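Local coordinates for probable amidase (Thermus thermophilus, PDB 2DC0), which belongs to the amidase family by sequence and has an alpha/beta fold with helices packed on a mixed beta sheet, at residues R214-L219 with K421-G426; L339-A344 with D349-P354; P236-P241 with G426-A431; F184-G189 with F218-L223. One frame throughout, in Å; residues are numbered along the deposited sequence.

Interaction 1: R214-L219 with K421-G426; sequences RDAHFL and KVLALG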
loop_
_atom_site.group_PDB
_atom_site.type_symbol
_atom_site.label_atom_id
_atom_site.label_comp_id
_atom_site.label_asym_id
_atom_site.label_seq_id
_atom_site.Cartn_x
_atom_site.Cartn_y
_atom_site.Cartn_z
ATOM N N ARG A 214 14.319 -23.674 2.698
ATOM C CA ARG A 214 15.588 -23.276 2.084
ATOM C C ARG A 214 15.456 -23.261 0.561
ATOM O O ARG A 214 16.095 -22.454 -0.116
ATOM C CB ARG A 214 16.732 -24.206 2.517
ATOM C CG ARG A 214 16.615 -25.643 2.041
ATOM C CD ARG A 214 17.842 -26.446 2.449
ATOM N NE ARG A 214 17.858 -27.771 1.838
ATOM C CZ ARG A 214 18.881 -28.617 1.927
ATOM N NH1 ARG A 214 19.971 -28.272 2.604
ATOM N NH2 ARG A 214 18.824 -29.804 1.336
ATOM N N ASP A 215 14.622 -24.149 0.025
ATOM C CA ASP A 215 14.386 -24.189 -1.413
ATOM C C ASP A 215 13.579 -22.956 -1.824
ATOM O O ASP A 215 13.830 -22.355 -2.875
ATOM C CB ASP A 215 13.606 -25.444 -1.807
ATOM C CG ASP A 215 14.508 -26.642 -2.069
ATOM O OD1 ASP A 215 15.720 -26.576 -1.770
ATOM O OD2 ASP A 215 13.997 -27.659 -2.576
ATOM N N ALA A 216 12.602 -22.583 -0.996
ATOM C CA ALA A 216 11.755 -21.424 -1.285
ATOM C C ALA A 216 12.597 -20.154 -1.408
ATOM O O ALA A 216 12.390 -19.344 -2.314
ATOM C CB ALA A 216 10.692 -21.259 -0.179
ATOM N N HIS A 217 13.531 -19.976 -0.478
ATOM C CA HIS A 217 14.429 -18.825 -0.483
ATOM C C HIS A 217 15.350 -18.875 -1.710
ATOM O O HIS A 217 15.522 -17.886 -2.420
ATOM C CB HIS A 217 15.284 -18.829 0.786
ATOM C CG HIS A 217 16.495 -17.949 0.701
ATOM N ND1 HIS A 217 16.421 -16.572 0.733
ATOM C CD2 HIS A 217 17.806 -18.252 0.555
ATOM C CE1 HIS A 217 17.635 -16.066 0.609
ATOM N NE2 HIS A 217 18.494 -17.064 0.500
ATOM N N PHE A 218 15.940 -20.039 -1.937
ATOM C CA PHE A 218 16.855 -20.260 -3.050
ATOM C C PHE A 218 16.210 -19.909 -4.384
ATOM O O PHE A 218 16.768 -19.151 -5.183
ATOM C CB PHE A 218 17.294 -21.730 -3.050
ATOM C CG PHE A 218 18.221 -22.101 -4.180
ATOM C CD1 PHE A 218 19.419 -21.421 -4.376
ATOM C CD2 PHE A 218 17.908 -23.161 -5.027
ATOM C CE1 PHE A 218 20.297 -21.791 -5.400
ATOM C CE2 PHE A 218 18.781 -23.539 -6.054
ATOM C CZ PHE A 218 19.976 -22.849 -6.237
ATOM N N LEU A 219 15.024 -20.455 -4.611
ATOM C CA LEU A 219 14.294 -20.226 -5.845
ATOM C C LEU A 219 13.786 -18.789 -5.980
ATOM O O LEU A 219 13.764 -18.234 -7.084
ATOM C CB LEU A 219 13.132 -21.212 -5.920
ATOM C CG LEU A 219 12.644 -21.689 -7.280
ATOM C CD1 LEU A 219 13.812 -22.155 -8.157
ATOM C CD2 LEU A 219 11.670 -22.832 -7.041
ATOM N N LYS A 421 13.346 -11.751 6.009
ATOM C CA LYS A 421 12.991 -11.969 7.407
ATOM C C LYS A 421 11.935 -13.061 7.522
ATOM O O LYS A 421 11.991 -13.902 8.420
ATOM C CB LYS A 421 12.470 -10.666 8.026
ATOM C CG LYS A 421 12.236 -10.719 9.530
ATOM C CD LYS A 421 11.811 -9.347 10.050
ATOM C CE LYS A 421 11.666 -9.332 11.566
ATOM N NZ LYS A 421 12.958 -9.639 12.236
ATOM N N VAL A 422 10.966 -13.041 6.614
ATOM C CA VAL A 422 9.914 -14.045 6.618
ATOM C C VAL A 422 10.503 -15.429 6.379
ATOM O O VAL A 422 10.187 -16.390 7.091
ATOM C CB VAL A 422 8.858 -13.743 5.536
ATOM C CG1 VAL A 422 7.866 -14.899 5.429
ATOM C CG2 VAL A 422 8.127 -12.456 5.890
ATOM N N LEU A 423 11.372 -15.527 5.380
ATOM C CA LEU A 423 12.001 -16.798 5.047
ATOM C C LEU A 423 12.883 -17.301 6.188
ATOM O O LEU A 423 12.935 -18.502 6.456
ATOM C CB LEU A 423 12.808 -16.646 3.752
ATOM C CG LEU A 423 11.890 -16.482 2.531
ATOM C CD1 LEU A 423 12.676 -15.990 1.314
ATOM C CD2 LEU A 423 11.217 -17.815 2.235
ATOM N N ALA A 424 13.570 -16.385 6.866
ATOM C CA ALA A 424 14.422 -16.771 7.986
ATOM C C ALA A 424 13.553 -17.310 9.125
ATOM O O ALA A 424 13.860 -18.348 9.715
ATOM C CB ALA A 424 15.242 -15.569 8.468
ATOM N N LEU A 425 12.470 -16.606 9.439
ATOM C CA LEU A 425 11.574 -17.054 10.502
ATOM C C LEU A 425 10.923 -18.378 10.109
ATOM O O LEU A 425 10.654 -19.221 10.962
ATOM C CB LEU A 425 10.498 -15.998 10.781
ATOM C CG LEU A 425 10.990 -14.696 11.422
ATOM C CD1 LEU A 425 9.912 -13.622 11.293
ATOM C CD2 LEU A 425 11.340 -14.931 12.890
ATOM N N GLY A 426 10.675 -18.557 8.814
ATOM C CA GLY A 426 10.078 -19.794 8.346
ATOM C C GLY A 426 11.020 -20.963 8.581
ATOM O O GLY A 426 10.596 -22.051 8.980
#

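Interaction 2: L339-A344 with D349-P354; sequences LELVKA and DALLLP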
loop_
_atom_site.group_PDB
_atom_site.type_symbol
_atom_site.label_atom_id
_atom_site.label_comp_id
_atom_site.label_asym_id
_atom_site.label_seq_id
_atom_site.Cartn_x
_atom_site.Cartn_y
_atom_site.Cartn_z
ATOM N N LEU A 339 -3.089 0.759 6.671
ATOM C CA LEU A 339 -2.564 1.195 7.972
ATOM C C LEU A 339 -2.807 0.155 9.073
ATOM O O LEU A 339 -1.980 -0.008 9.975
ATOM C CB LEU A 339 -3.172 2.548 8.380
ATOM C CG LEU A 339 -2.664 3.186 9.678
ATOM C CD1 LEU A 339 -1.146 3.363 9.627
ATOM C CD2 LEU A 339 -3.350 4.536 9.887
ATOM N N GLU A 340 -3.935 -0.549 8.993
ATOM C CA GLU A 340 -4.276 -1.584 9.976
ATOM C C GLU A 340 -3.250 -2.712 10.012
ATOM O O GLU A 340 -2.877 -3.199 11.084
ATOM C CB GLU A 340 -5.641 -2.202 9.668
ATOM C CG GLU A 340 -6.823 -1.436 10.202
ATOM C CD GLU A 340 -8.119 -2.199 10.017
ATOM O OE1 GLU A 340 -8.138 -3.415 10.308
ATOM O OE2 GLU A 340 -9.114 -1.580 9.588
ATOM N N LEU A 341 -2.821 -3.150 8.836
ATOM C CA LEU A 341 -1.835 -4.216 8.758
ATOM C C LEU A 341 -0.481 -3.719 9.272
ATOM O O LEU A 341 0.218 -4.431 9.994
ATOM C CB LEU A 341 -1.699 -4.716 7.317
ATOM C CG LEU A 341 -0.640 -5.812 7.105
ATOM C CD1 LEU A 341 -0.864 -6.951 8.098
ATOM C CD2 LEU A 341 -0.714 -6.329 5.670
ATOM N N VAL A 342 -0.121 -2.493 8.902
ATOM C CA VAL A 342 1.137 -1.899 9.335
ATOM C C VAL A 342 1.200 -1.837 10.860
ATOM O O VAL A 342 2.231 -2.146 11.471
ATOM C CB VAL A 342 1.297 -0.473 8.750
ATOM C CG1 VAL A 342 2.499 0.232 9.375
ATOM C CG2 VAL A 342 1.472 -0.561 7.234
ATOM N N LYS A 343 0.088 -1.445 11.472
ATOM C CA LYS A 343 0.005 -1.343 12.925
ATOM C C LYS A 343 0.090 -2.711 13.601
ATOM O O LYS A 343 0.710 -2.851 14.656
ATOM C CB LYS A 343 -1.296 -0.631 13.321
ATOM C CG LYS A 343 -1.319 0.832 12.900
ATOM C CD LYS A 343 -2.697 1.468 13.012
ATOM C CE LYS A 343 -3.114 1.728 14.445
ATOM N NZ LYS A 343 -4.387 2.509 14.468
ATOM N N ALA A 344 -0.517 -3.723 12.993
ATOM C CA ALA A 344 -0.478 -5.056 13.582
ATOM C C ALA A 344 0.940 -5.625 13.563
ATOM O O ALA A 344 1.319 -6.372 14.459
ATOM C CB ALA A 344 -1.433 -5.992 12.835
ATOM N N ASP A 349 7.989 -9.559 14.912
ATOM C CA ASP A 349 8.793 -9.951 13.758
ATOM C C ASP A 349 7.916 -10.428 12.608
ATOM O O ASP A 349 8.267 -10.275 11.436
ATOM C CB ASP A 349 9.801 -11.030 14.159
ATOM C CG ASP A 349 10.833 -10.513 15.150
ATOM O OD1 ASP A 349 11.436 -9.458 14.864
ATOM O OD2 ASP A 349 11.038 -11.153 16.204
ATOM N N ALA A 350 6.768 -11.004 12.947
ATOM C CA ALA A 350 5.837 -11.482 11.932
ATOM C C ALA A 350 4.534 -11.882 12.581
ATOM O O ALA A 350 4.450 -12.006 13.799
ATOM C CB ALA A 350 6.430 -12.680 11.195
ATOM N N LEU A 351 3.514 -12.067 11.755
ATOM C CA LEU A 351 2.225 -12.508 12.244
ATOM C C LEU A 351 2.174 -13.993 11.932
ATOM O O LEU A 351 2.789 -14.454 10.968
ATOM C CB LEU A 351 1.078 -11.808 11.507
ATOM C CG LEU A 351 1.049 -10.280 11.542
ATOM C CD1 LEU A 351 -0.252 -9.781 10.924
ATOM C CD2 LEU A 351 1.183 -9.800 12.977
ATOM N N LEU A 352 1.454 -14.731 12.769
ATOM C CA LEU A 352 1.255 -16.162 12.596
ATOM C C LEU A 352 -0.245 -16.429 12.630
ATOM O O LEU A 352 -0.964 -15.855 13.446
ATOM C CB LEU A 352 1.898 -16.958 13.732
ATOM C CG LEU A 352 3.416 -17.047 13.846
ATOM C CD1 LEU A 352 3.783 -18.045 14.947
ATOM C CD2 LEU A 352 3.995 -17.507 12.507
ATOM N N LEU A 353 -0.707 -17.295 11.735
ATOM C CA LEU A 353 -2.113 -17.691 11.668
ATOM C C LEU A 353 -2.214 -18.843 10.677
ATOM O O LEU A 353 -1.436 -18.917 9.729
ATOM C CB LEU A 353 -2.998 -16.532 11.194
ATOM C CG LEU A 353 -2.772 -16.001 9.773
ATOM C CD1 LEU A 353 -4.084 -15.443 9.198
ATOM C CD2 LEU A 353 -1.702 -14.923 9.812
ATOM N N PRO A 354 -3.165 -19.758 10.883
ATOM C CA PRO A 354 -3.308 -20.883 9.958
ATOM C C PRO A 354 -3.550 -20.378 8.538
ATOM O O PRO A 354 -4.045 -19.264 8.339
ATOM C CB PRO A 354 -4.521 -21.626 10.506
ATOM C CG PRO A 354 -4.458 -21.342 11.963
ATOM C CD PRO A 354 -4.135 -19.864 11.984
#

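Interaction 3: P236-P241 with G426-A431; sequences PVFGVP and GGWLEA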
loop_
_atom_site.group_PDB
_atom_site.type_symbol
_atom_site.label_atom_id
_atom_site.label_comp_id
_atom_site.label_asym_id
_atom_site.label_seq_id
_atom_site.Cartn_x
_atom_site.Cartn_y
_atom_site.Cartn_z
ATOM N N PRO A 236 12.472 -14.741 18.508
ATOM C CA PRO A 236 11.474 -14.176 17.598
ATOM C C PRO A 236 10.199 -13.801 18.347
ATOM O O PRO A 236 9.810 -14.470 19.306
ATOM C CB PRO A 236 11.250 -15.301 16.594
ATOM C CG PRO A 236 11.460 -16.533 17.429
ATOM C CD PRO A 236 12.694 -16.170 18.221
ATOM N N VAL A 237 9.569 -12.713 17.922
ATOM C CA VAL A 237 8.327 -12.253 18.535
ATOM C C VAL A 237 7.253 -12.380 17.461
ATOM O O VAL A 237 7.322 -11.727 16.421
ATOM C CB VAL A 237 8.424 -10.775 18.981
ATOM C CG1 VAL A 237 7.103 -10.329 19.594
ATOM C CG2 VAL A 237 9.561 -10.610 19.996
ATOM N N PHE A 238 6.266 -13.230 17.716
ATOM C CA PHE A 238 5.193 -13.459 16.761
ATOM C C PHE A 238 3.890 -12.827 17.215
ATOM O O PHE A 238 3.495 -12.963 18.373
ATOM C CB PHE A 238 4.989 -14.960 16.561
ATOM C CG PHE A 238 6.172 -15.656 15.947
ATOM C CD1 PHE A 238 6.485 -15.468 14.600
ATOM C CD2 PHE A 238 6.965 -16.511 16.709
ATOM C CE1 PHE A 238 7.569 -16.129 14.021
ATOM C CE2 PHE A 238 8.051 -17.177 16.141
ATOM C CZ PHE A 238 8.354 -16.986 14.793
ATOM N N GLY A 239 3.228 -12.132 16.296
ATOM C CA GLY A 239 1.956 -11.509 16.612
ATOM C C GLY A 239 0.830 -12.397 16.114
ATOM O O GLY A 239 0.903 -12.950 15.011
ATOM N N VAL A 240 -0.212 -12.540 16.923
ATOM C CA VAL A 240 -1.354 -13.372 16.559
ATOM C C VAL A 240 -2.613 -12.509 16.562
ATOM O O VAL A 240 -3.005 -11.975 17.600
ATOM C CB VAL A 240 -1.513 -14.547 17.561
ATOM C CG1 VAL A 240 -2.737 -15.374 17.219
ATOM C CG2 VAL A 240 -0.261 -15.420 17.530
ATOM N N PRO A 241 -3.253 -12.351 15.388
ATOM C CA PRO A 241 -4.469 -11.548 15.237
ATOM C C PRO A 241 -5.720 -12.312 15.643
ATOM O O PRO A 241 -6.534 -12.695 14.799
ATOM C CB PRO A 241 -4.445 -11.183 13.758
ATOM C CG PRO A 241 -3.878 -12.426 13.136
ATOM C CD PRO A 241 -2.751 -12.802 14.076
ATOM N N GLY A 426 10.675 -18.557 8.814
ATOM C CA GLY A 426 10.078 -19.794 8.346
ATOM C C GLY A 426 11.020 -20.963 8.581
ATOM O O GLY A 426 10.596 -22.051 8.980
ATOM N N GLY A 427 12.308 -20.737 8.335
ATOM C CA GLY A 427 13.293 -21.784 8.533
ATOM C C GLY A 427 13.406 -22.141 10.003
ATOM O O GLY A 427 13.558 -23.309 10.366
ATOM N N TRP A 428 13.331 -21.122 10.850
ATOM C CA TRP A 428 13.415 -21.310 12.291
ATOM C C TRP A 428 12.246 -22.174 12.762
ATOM O O TRP A 428 12.423 -23.112 13.549
ATOM C CB TRP A 428 13.368 -19.953 12.993
ATOM C CG TRP A 428 13.584 -20.032 14.471
ATOM C CD1 TRP A 428 14.783 -19.997 15.132
ATOM C CD2 TRP A 428 12.574 -20.152 15.477
ATOM N NE1 TRP A 428 14.579 -20.089 16.491
ATOM C CE2 TRP A 428 13.234 -20.193 16.730
ATOM C CE3 TRP A 428 11.174 -20.245 15.444
ATOM C CZ2 TRP A 428 12.538 -20.303 17.941
ATOM C CZ3 TRP A 428 10.483 -20.355 16.651
ATOM C CH2 TRP A 428 11.169 -20.391 17.882
ATOM N N LEU A 429 11.052 -21.857 12.271
ATOM C CA LEU A 429 9.846 -22.604 12.633
ATOM C C LEU A 429 9.868 -24.022 12.073
ATOM O O LEU A 429 9.551 -24.974 12.779
ATOM C CB LEU A 429 8.602 -21.868 12.128
ATOM C CG LEU A 429 8.198 -20.595 12.888
ATOM C CD1 LEU A 429 7.218 -19.780 12.047
ATOM C CD2 LEU A 429 7.540 -20.986 14.222
ATOM N N GLU A 430 10.244 -24.153 10.804
ATOM C CA GLU A 430 10.308 -25.449 10.135
ATOM C C GLU A 430 11.172 -26.453 10.903
ATOM O O GLU A 430 10.827 -27.633 11.014
ATOM C CB GLU A 430 10.856 -25.260 8.716
ATOM C CG GLU A 430 10.990 -26.519 7.881
ATOM C CD GLU A 430 11.674 -26.236 6.548
ATOM O OE1 GLU A 430 12.819 -25.750 6.574
ATOM O OE2 GLU A 430 11.069 -26.490 5.489
ATOM N N ALA A 431 12.296 -25.979 11.430
ATOM C CA ALA A 431 13.211 -26.823 12.185
ATOM C C ALA A 431 12.626 -27.207 13.544
ATOM O O ALA A 431 13.149 -28.099 14.215
ATOM C CB ALA A 431 14.553 -26.091 12.382
#

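Interaction 4: F184-G189 with F218-L223; sequences FKPSYG and FLTEIL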
loop_
_atom_site.group_PDB
_atom_site.type_symbol
_atom_site.label_atom_id
_atom_site.label_comp_id
_atom_site.label_asym_id
_atom_site.label_seq_id
_atom_site.Cartn_x
_atom_site.Cartn_y
_atom_site.Cartn_z
ATOM N N PHE A 184 5.632 -19.941 -1.098
ATOM C CA PHE A 184 6.004 -18.588 -0.717
ATOM C C PHE A 184 5.486 -17.506 -1.655
ATOM O O PHE A 184 5.718 -17.551 -2.866
ATOM C CB PHE A 184 7.528 -18.469 -0.586
ATOM C CG PHE A 184 7.993 -17.111 -0.118
ATOM C CD1 PHE A 184 7.508 -16.561 1.068
ATOM C CD2 PHE A 184 8.918 -16.385 -0.863
ATOM C CE1 PHE A 184 7.937 -15.298 1.507
ATOM C CE2 PHE A 184 9.357 -15.127 -0.439
ATOM C CZ PHE A 184 8.868 -14.579 0.747
ATOM N N LYS A 185 4.757 -16.544 -1.090
ATOM C CA LYS A 185 4.252 -15.410 -1.865
ATOM C C LYS A 185 5.115 -14.224 -1.455
ATOM O O LYS A 185 4.923 -13.654 -0.378
ATOM C CB LYS A 185 2.790 -15.084 -1.541
ATOM C CG LYS A 185 2.263 -13.892 -2.370
ATOM C CD LYS A 185 1.027 -13.236 -1.760
ATOM C CE LYS A 185 1.386 -12.398 -0.540
ATOM N NZ LYS A 185 2.286 -11.259 -0.907
ATOM N N PRO A 186 6.082 -13.842 -2.302
ATOM C CA PRO A 186 6.967 -12.717 -1.999
ATOM C C PRO A 186 6.205 -11.405 -2.007
ATOM O O PRO A 186 5.011 -11.362 -2.332
ATOM C CB PRO A 186 7.994 -12.756 -3.133
ATOM C CG PRO A 186 7.963 -14.182 -3.598
ATOM C CD PRO A 186 6.487 -14.499 -3.557
ATOM N N SER A 187 6.901 -10.332 -1.652
ATOM C CA SER A 187 6.294 -9.005 -1.668
ATOM C C SER A 187 5.820 -8.782 -3.094
ATOM O O SER A 187 6.436 -9.267 -4.050
ATOM C CB SER A 187 7.327 -7.932 -1.314
ATOM O OG SER A 187 7.779 -8.073 0.026
ATOM N N TYR A 188 4.729 -8.043 -3.242
ATOM C CA TYR A 188 4.183 -7.754 -4.562
ATOM C C TYR A 188 5.267 -7.242 -5.513
ATOM O O TYR A 188 6.106 -6.428 -5.124
ATOM C CB TYR A 188 3.076 -6.700 -4.451
ATOM C CG TYR A 188 2.493 -6.278 -5.779
ATOM C CD1 TYR A 188 1.510 -7.043 -6.409
ATOM C CD2 TYR A 188 2.923 -5.106 -6.411
ATOM C CE1 TYR A 188 0.968 -6.651 -7.631
ATOM C CE2 TYR A 188 2.387 -4.709 -7.635
ATOM C CZ TYR A 188 1.413 -5.483 -8.237
ATOM O OH TYR A 188 0.886 -5.087 -9.451
ATOM N N GLY A 189 5.255 -7.746 -6.744
ATOM C CA GLY A 189 6.199 -7.302 -7.752
ATOM C C GLY A 189 7.642 -7.765 -7.696
ATOM O O GLY A 189 8.383 -7.548 -8.655
ATOM N N PHE A 218 15.940 -20.039 -1.937
ATOM C CA PHE A 218 16.855 -20.260 -3.050
ATOM C C PHE A 218 16.210 -19.909 -4.384
ATOM O O PHE A 218 16.768 -19.151 -5.183
ATOM C CB PHE A 218 17.294 -21.730 -3.050
ATOM C CG PHE A 218 18.221 -22.101 -4.180
ATOM C CD1 PHE A 218 19.419 -21.421 -4.376
ATOM C CD2 PHE A 218 17.908 -23.161 -5.027
ATOM C CE1 PHE A 218 20.297 -21.791 -5.400
ATOM C CE2 PHE A 218 18.781 -23.539 -6.054
ATOM C CZ PHE A 218 19.976 -22.849 -6.237
ATOM N N LEU A 219 15.024 -20.455 -4.611
ATOM C CA LEU A 219 14.294 -20.226 -5.845
ATOM C C LEU A 219 13.786 -18.789 -5.980
ATOM O O LEU A 219 13.764 -18.234 -7.084
ATOM C CB LEU A 219 13.132 -21.212 -5.920
ATOM C CG LEU A 219 12.644 -21.689 -7.280
ATOM C CD1 LEU A 219 13.812 -22.155 -8.157
ATOM C CD2 LEU A 219 11.670 -22.832 -7.041
ATOM N N THR A 220 13.380 -18.183 -4.866
ATOM C CA THR A 220 12.881 -16.812 -4.905
ATOM C C THR A 220 13.993 -15.846 -5.323
ATOM O O THR A 220 13.740 -14.895 -6.053
ATOM C CB THR A 220 12.277 -16.390 -3.532
ATOM O OG1 THR A 220 11.150 -17.225 -3.233
ATOM C CG2 THR A 220 11.809 -14.939 -3.570
ATOM N N GLU A 221 15.224 -16.094 -4.880
ATOM C CA GLU A 221 16.337 -15.228 -5.267
ATOM C C GLU A 221 16.528 -15.308 -6.780
ATOM O O GLU A 221 16.726 -14.290 -7.447
ATOM C CB GLU A 221 17.634 -15.651 -4.576
ATOM C CG GLU A 221 17.662 -15.413 -3.076
ATOM C CD GLU A 221 19.041 -15.667 -2.493
ATOM O OE1 GLU A 221 19.622 -16.731 -2.793
ATOM O OE2 GLU A 221 19.536 -14.815 -1.724
ATOM N N ILE A 222 16.458 -16.522 -7.318
ATOM C CA ILE A 222 16.618 -16.730 -8.751
ATOM C C ILE A 222 15.463 -16.096 -9.518
ATOM O O ILE A 222 15.670 -15.452 -10.543
ATOM C CB ILE A 222 16.681 -18.242 -9.099
ATOM C CG1 ILE A 222 17.872 -18.895 -8.392
ATOM C CG2 ILE A 222 16.768 -18.431 -10.604
ATOM C CD1 ILE A 222 19.284 -18.334 -8.711
ATOM N N LEU A 223 14.246 -16.272 -9.015
ATOM C CA LEU A 223 13.062 -15.713 -9.666
ATOM C C LEU A 223 13.043 -14.195 -9.635
ATOM O O LEU A 223 12.585 -13.553 -10.578
ATOM C CB LEU A 223 11.796 -16.243 -8.995
ATOM C CG LEU A 223 11.466 -17.709 -9.288
ATOM C CD1 LEU A 223 10.393 -18.201 -8.321
ATOM C CD2 LEU A 223 10.996 -17.838 -10.732
#

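Interaction 1: R214-L219 with K421-G426
Leu423 of helix 419-430 reaches across to helix 213-224 and lodges against His217 and Ala216, a helix-to-helix contact between two of the helices that lie on the central mixed sheet of this alpha/beta fold. The helices come near each other here, with 6.4 Å between the CA atoms of His217 and Leu423, and no hydrogen bond joins them: the contact is one of van der Waals packing. The side chains of Leu423 and His217 cross at about a right angle. With CG anti to the backbone N (chi1 163°), the histidine ring swings off from the other helix, and the leucine methyl meets the CA and CB of the histidine as well as the near rim of the ring. This methyl, Leu423 CD1, lies 3.8 Å from His217 CA and 3.9 Å from His217 CB, and it meets the imidazole at its edge, near the ring plane, rather than over a face. The His217 side chain also touches Ile228 and Leu230. On the side toward the sheet, Ala216 also touches Val182 and Thr210, while Leu423 and its neighbour Val422 pack on Phe184, which places the helix pair against strand 182-185. The fork of Leu423 thus straddles two consecutive residues. While CD1 takes the histidine, the other branch, CD2, turns to the small methyl of the preceding residue, with Leu423 CD2 4.2 Å from Ala216 CB.

Interaction 2: L339-A344 with D349-P354
Leu351 carries the strand's whole side of this contact, meeting Leu341 and Ala344 near the end of helix 324-345. The strand segment starts at Asp349, which is engaged elsewhere: its carboxylate makes a salt bridge with Lys421 and accepts a hydrogen bond from the backbone N of Val237. Ala350 turns its CB away from helix 324-345 and packs on Leu425 of helix 419-430. Then Leu351 points at the helix, and its two branches find different partners. Leu351 CD1 is 4.0 Å from Leu341 CD1 and 4.4 Å from Ala344 CB, whereas Leu351 CD2 lies 3.7 Å from the backbone O of Ala344, a van der Waals contact of a methyl with a carbonyl oxygen. Leu341 has its CG anti to the backbone N (chi1 178°), an extension that brings its own CD1 nearer to the strand, and the two leucine side chains meet at a slant. Leu352 next packs on Leu429, again on helix 419-430. The alternation of Ala350, Leu351 and Leu352 puts helices 419-430 and 324-345 on opposite faces of the strand. This is a helix, short turn and strand folding back on itself, the helix lying on the sheet as in alpha/beta folds.

Interaction 3: P236-P241 with G426-A431
Pro236 sets its ring on the indole of Trp428 like a knob on a flat plate. Its CG stands 3.8 Å from the centroid of the six-membered ring and only 8° off the normal, a CH-pi contact over the face. Around that point Pro236 CG is nearly equidistant from several ring carbons, the nearest being Trp428 CH2 at 3.9 Å. The tryptophan offers its face with CG anti to the backbone N (chi1 -174°) and the indole plane nearly perpendicular to the plane of its CA, CB and CG (chi2 88°). The next bump is Phe238, whose ring fills the angle between Trp428 and Leu429. Phe238 CE2 touches Trp428 CZ3 at 4.0 Å, the tryptophan carbon lying at the edge of the phenyl ring. In this way strand 237-240 is covered by helix 419-430, the usual helix-on-sheet layering of an alpha/beta fold, with Leu425 one turn earlier on the helix also against Pro236 and Phe238. Phe238 and Leu429 run toward each other from opposite directions, and the leucine's branch atoms gather about Phe238 CZ, which is 4.1 Å from Leu429 CD1, with CG and CD2 equally near. Leu352 of the adjacent strand packs on Phe238, and Arg432 makes a cation-pi contact with Trp428.

Interaction 4: F184-G189 with F218-L223
Thr220 pushes both branches of its side chain into the corner formed by Phe184 and Pro186. Its OG1 lies 3.4 Å from Phe184 CD2, at the edge of the phenyl and near the ring plane, and the oxygen therefore looks at the rim of the ring rather than at its face. The methyl sits between Pro186 and the same phenyl: Thr220 CG2 is 3.9 Å from Pro186 CG and 4.0 Å from Phe184 CE2. No hydrogen bond crosses between the segments. The threonine is fixed from its own helix, since OG1 is hydrogen-bonded to the backbone O of Ala216, one turn back; with OG1 anti to the carbonyl carbon (chi1 -63°) the hydroxyl meets that oxygen while still facing the ring. On the other side, Phe184 and Pro186 brace each other, the backbone N of Pro186 lying 3.9 Å above one face of the phenyl, toward its rim. Asp419, at the start of helix 419-430, touches both of them. Farther out, Lys185 turns away from the helix and bends back, its NZ donating to Pro186 O at 3.1 Å from well above the carbonyl plane and also to Val393 O. Strand 206-210 lies alongside, its Pro208 forming a backbone hydrogen bond with Phe184 and touching Thr220. Helix 213-224, which follows strand 206-210 in the chain, folds back over the end of its antiparallel neighbour 182-185, a helix layered on the mixed sheet of an alpha/beta fold.

How the interactions relate
Helix 419-430 connects the set. It serves interactions 1 and 3 directly, whose centres are 12 Å apart, and between them Leu425 CD2 lies 3.7 Å from Pro236 CB. The same leucine reaches interaction 2, with Leu425 CD1 3.7 Å from Asp349 O. Interactions 1 and 4 are closest, about 9 Å between centres; they use the same helix 213-224, and Ala216 CB comes within 4.2 Å of Phe184 CB. Interactions 2 and 3 sit on the neighbouring strands 350-354 and 237-240, joined by a probable hydrogen bond from Gly239 N to Ala350 O at 2.8 Å. Interactions 2 and 4 do not touch: their centres are about 20 Å apart and their nearest atoms about 9 Å, though both reach the same sheet.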